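Local coordinates for choline binding protein PCPA (Streptococcus pneumoniae, PDB 4CP6) that is a surface antigen of the pneumococcus that, as a choline-binding protein, probably attaches to choline on the cell wall and carries a leucine-rich-repeat domain, at residues L303-L309 and V326-H332. Residue numbers count along the deposited sequence, not the author numbering.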
# COMPACT_ATOMS: atom_id res chain seq x y z
N LEU A 303 -24.06 -2.33 6.00
CA LEU A 303 -23.00 -2.84 5.11
C LEU A 303 -23.54 -3.37 3.80
O LEU A 303 -24.33 -4.31 3.78
CB LEU A 303 -22.21 -3.90 5.86
CG LEU A 303 -20.98 -4.49 5.13
CD1 LEU A 303 -19.91 -3.42 4.88
CD2 LEU A 303 -20.39 -5.59 5.99
N GLU A 304 -23.04 -2.80 2.67
CA GLU A 304 -23.49 -3.20 1.35
C GLU A 304 -22.47 -4.02 0.57
O GLU A 304 -22.86 -4.81 -0.29
CB GLU A 304 -23.73 -1.93 0.50
CG GLU A 304 -24.79 -0.96 1.01
CD GLU A 304 -24.84 0.36 0.25
OE1 GLU A 304 -24.16 0.49 -0.80
OE2 GLU A 304 -25.53 1.29 0.74
N THR A 305 -21.17 -3.73 0.76
CA THR A 305 -20.13 -4.30 -0.07
C THR A 305 -18.97 -4.76 0.77
O THR A 305 -18.44 -3.98 1.57
CB THR A 305 -19.64 -3.18 -1.06
OG1 THR A 305 -20.77 -2.73 -1.82
CG2 THR A 305 -18.51 -3.66 -1.99
N ILE A 306 -18.48 -5.98 0.48
CA ILE A 306 -17.28 -6.52 1.11
C ILE A 306 -16.41 -7.00 -0.03
O ILE A 306 -16.77 -7.97 -0.71
CB ILE A 306 -17.54 -7.63 2.14
CG1 ILE A 306 -18.63 -7.25 3.12
CG2 ILE A 306 -16.23 -7.97 2.87
CD1 ILE A 306 -18.99 -8.41 4.08
N GLU A 307 -15.28 -6.33 -0.28
CA GLU A 307 -14.44 -6.62 -1.43
C GLU A 307 -13.51 -7.80 -1.26
O GLU A 307 -13.39 -8.39 -0.17
CB GLU A 307 -13.66 -5.35 -1.84
CG GLU A 307 -14.53 -4.18 -2.25
CD GLU A 307 -13.76 -3.03 -2.87
OE1 GLU A 307 -12.57 -2.81 -2.54
OE2 GLU A 307 -14.39 -2.31 -3.68
N ARG A 308 -12.82 -8.12 -2.35
CA ARG A 308 -11.91 -9.24 -2.45
C ARG A 308 -10.92 -9.35 -1.29
O ARG A 308 -10.26 -8.37 -0.95
CB ARG A 308 -11.16 -9.16 -3.79
CG ARG A 308 -9.99 -10.14 -3.97
CD ARG A 308 -9.53 -10.22 -5.42
NE ARG A 308 -8.43 -11.18 -5.57
CZ ARG A 308 -7.13 -10.88 -5.57
NH1 ARG A 308 -6.74 -9.62 -5.42
NH2 ARG A 308 -6.23 -11.84 -5.73
N LEU A 309 -10.83 -10.52 -0.70
CA LEU A 309 -9.86 -10.85 0.33
C LEU A 309 -9.90 -9.88 1.49
O LEU A 309 -8.88 -9.66 2.15
CB LEU A 309 -8.44 -11.05 -0.25
CG LEU A 309 -8.32 -12.30 -1.14
CD1 LEU A 309 -7.11 -12.20 -2.08
CD2 LEU A 309 -8.25 -13.55 -0.29
N VAL A 326 -26.07 -7.30 2.86
CA VAL A 326 -24.91 -7.20 1.99
C VAL A 326 -25.37 -7.55 0.57
O VAL A 326 -26.07 -8.57 0.36
CB VAL A 326 -23.79 -8.15 2.43
CG1 VAL A 326 -22.55 -7.91 1.59
CG2 VAL A 326 -23.44 -7.96 3.91
N LYS A 327 -24.99 -6.71 -0.40
CA LYS A 327 -25.37 -6.87 -1.79
C LYS A 327 -24.23 -7.37 -2.65
O LYS A 327 -24.47 -8.05 -3.66
CB LYS A 327 -25.84 -5.52 -2.36
CG LYS A 327 -27.08 -4.92 -1.65
CD LYS A 327 -27.65 -3.74 -2.42
CE LYS A 327 -27.73 -2.48 -1.60
NZ LYS A 327 -28.24 -1.32 -2.39
N ASN A 328 -22.99 -6.98 -2.32
CA ASN A 328 -21.86 -7.27 -3.19
C ASN A 328 -20.74 -7.90 -2.42
O ASN A 328 -20.23 -7.32 -1.46
CB ASN A 328 -21.34 -5.94 -3.81
CG ASN A 328 -22.42 -5.05 -4.35
OD1 ASN A 328 -23.16 -5.43 -5.27
ND2 ASN A 328 -22.59 -3.87 -3.75
N PHE A 329 -20.30 -9.07 -2.88
CA PHE A 329 -19.13 -9.75 -2.33
C PHE A 329 -18.08 -9.85 -3.42
O PHE A 329 -18.39 -10.33 -4.51
CB PHE A 329 -19.46 -11.17 -1.89
CG PHE A 329 -20.39 -11.26 -0.72
CD1 PHE A 329 -19.93 -11.08 0.58
CD2 PHE A 329 -21.74 -11.53 -0.91
CE1 PHE A 329 -20.81 -11.14 1.66
CE2 PHE A 329 -22.61 -11.61 0.17
CZ PHE A 329 -22.14 -11.43 1.45
N GLY A 330 -16.84 -9.45 -3.13
CA GLY A 330 -15.78 -9.64 -4.10
C GLY A 330 -15.36 -11.11 -4.14
O GLY A 330 -15.76 -11.93 -3.29
N LYS A 331 -14.49 -11.42 -5.10
CA LYS A 331 -13.94 -12.78 -5.26
C LYS A 331 -13.07 -13.11 -4.03
O LYS A 331 -12.34 -12.25 -3.54
CB LYS A 331 -13.11 -12.81 -6.56
CG LYS A 331 -12.55 -14.17 -6.95
CD LYS A 331 -11.97 -14.11 -8.37
CE LYS A 331 -11.16 -15.34 -8.73
NZ LYS A 331 -10.97 -15.47 -10.20
N HIS A 332 -13.14 -14.33 -3.51
CA HIS A 332 -12.33 -14.74 -2.35
C HIS A 332 -12.52 -13.80 -1.17
O HIS A 332 -11.55 -13.38 -0.54
CB HIS A 332 -10.84 -14.90 -2.71
CG HIS A 332 -10.59 -16.05 -3.64
ND1 HIS A 332 -10.67 -17.36 -3.22
CD2 HIS A 332 -10.32 -16.02 -4.96
CE1 HIS A 332 -10.36 -18.09 -4.29
NE2 HIS A 332 -10.19 -17.34 -5.35
O HOH W 1 -25.04 -1.24 -3.31
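Successive coils of the leucine-rich-repeat solenoid stack here in parallel register, T305 beside N328 and I306 beside F329. On the interior side V326 fills the hollow between L303 and I306: its CG1 lies 4.3 Å from I306 CG1 and its CG2 4.4 Å from L303 CD2. I306 CD1 rests 4.1 Å from F329 CE1, and L322 of strand 319-322 touches both I306 and F329. Beyond the strands, G330 allows close approach: its CA sits 3.8 Å from R308 N, where a CB would clash. Further on, L309 CD2 packs 3.8 Å from H332 CB, and the H332 ring stacks on F355 of the following coil. E304 O accepts from K327 N (2.9 Å) and N328 N (3.0 Å); I306 N then donates to N328 O (2.9 Å), G330 N to I306 O (2.8 Å) and L309 N to H332 O (3.0 Å). These main-chain hydrogen bonds hold the parallel register, apolar side chains line the interior, and the close fit at G330 depends on lacking CB.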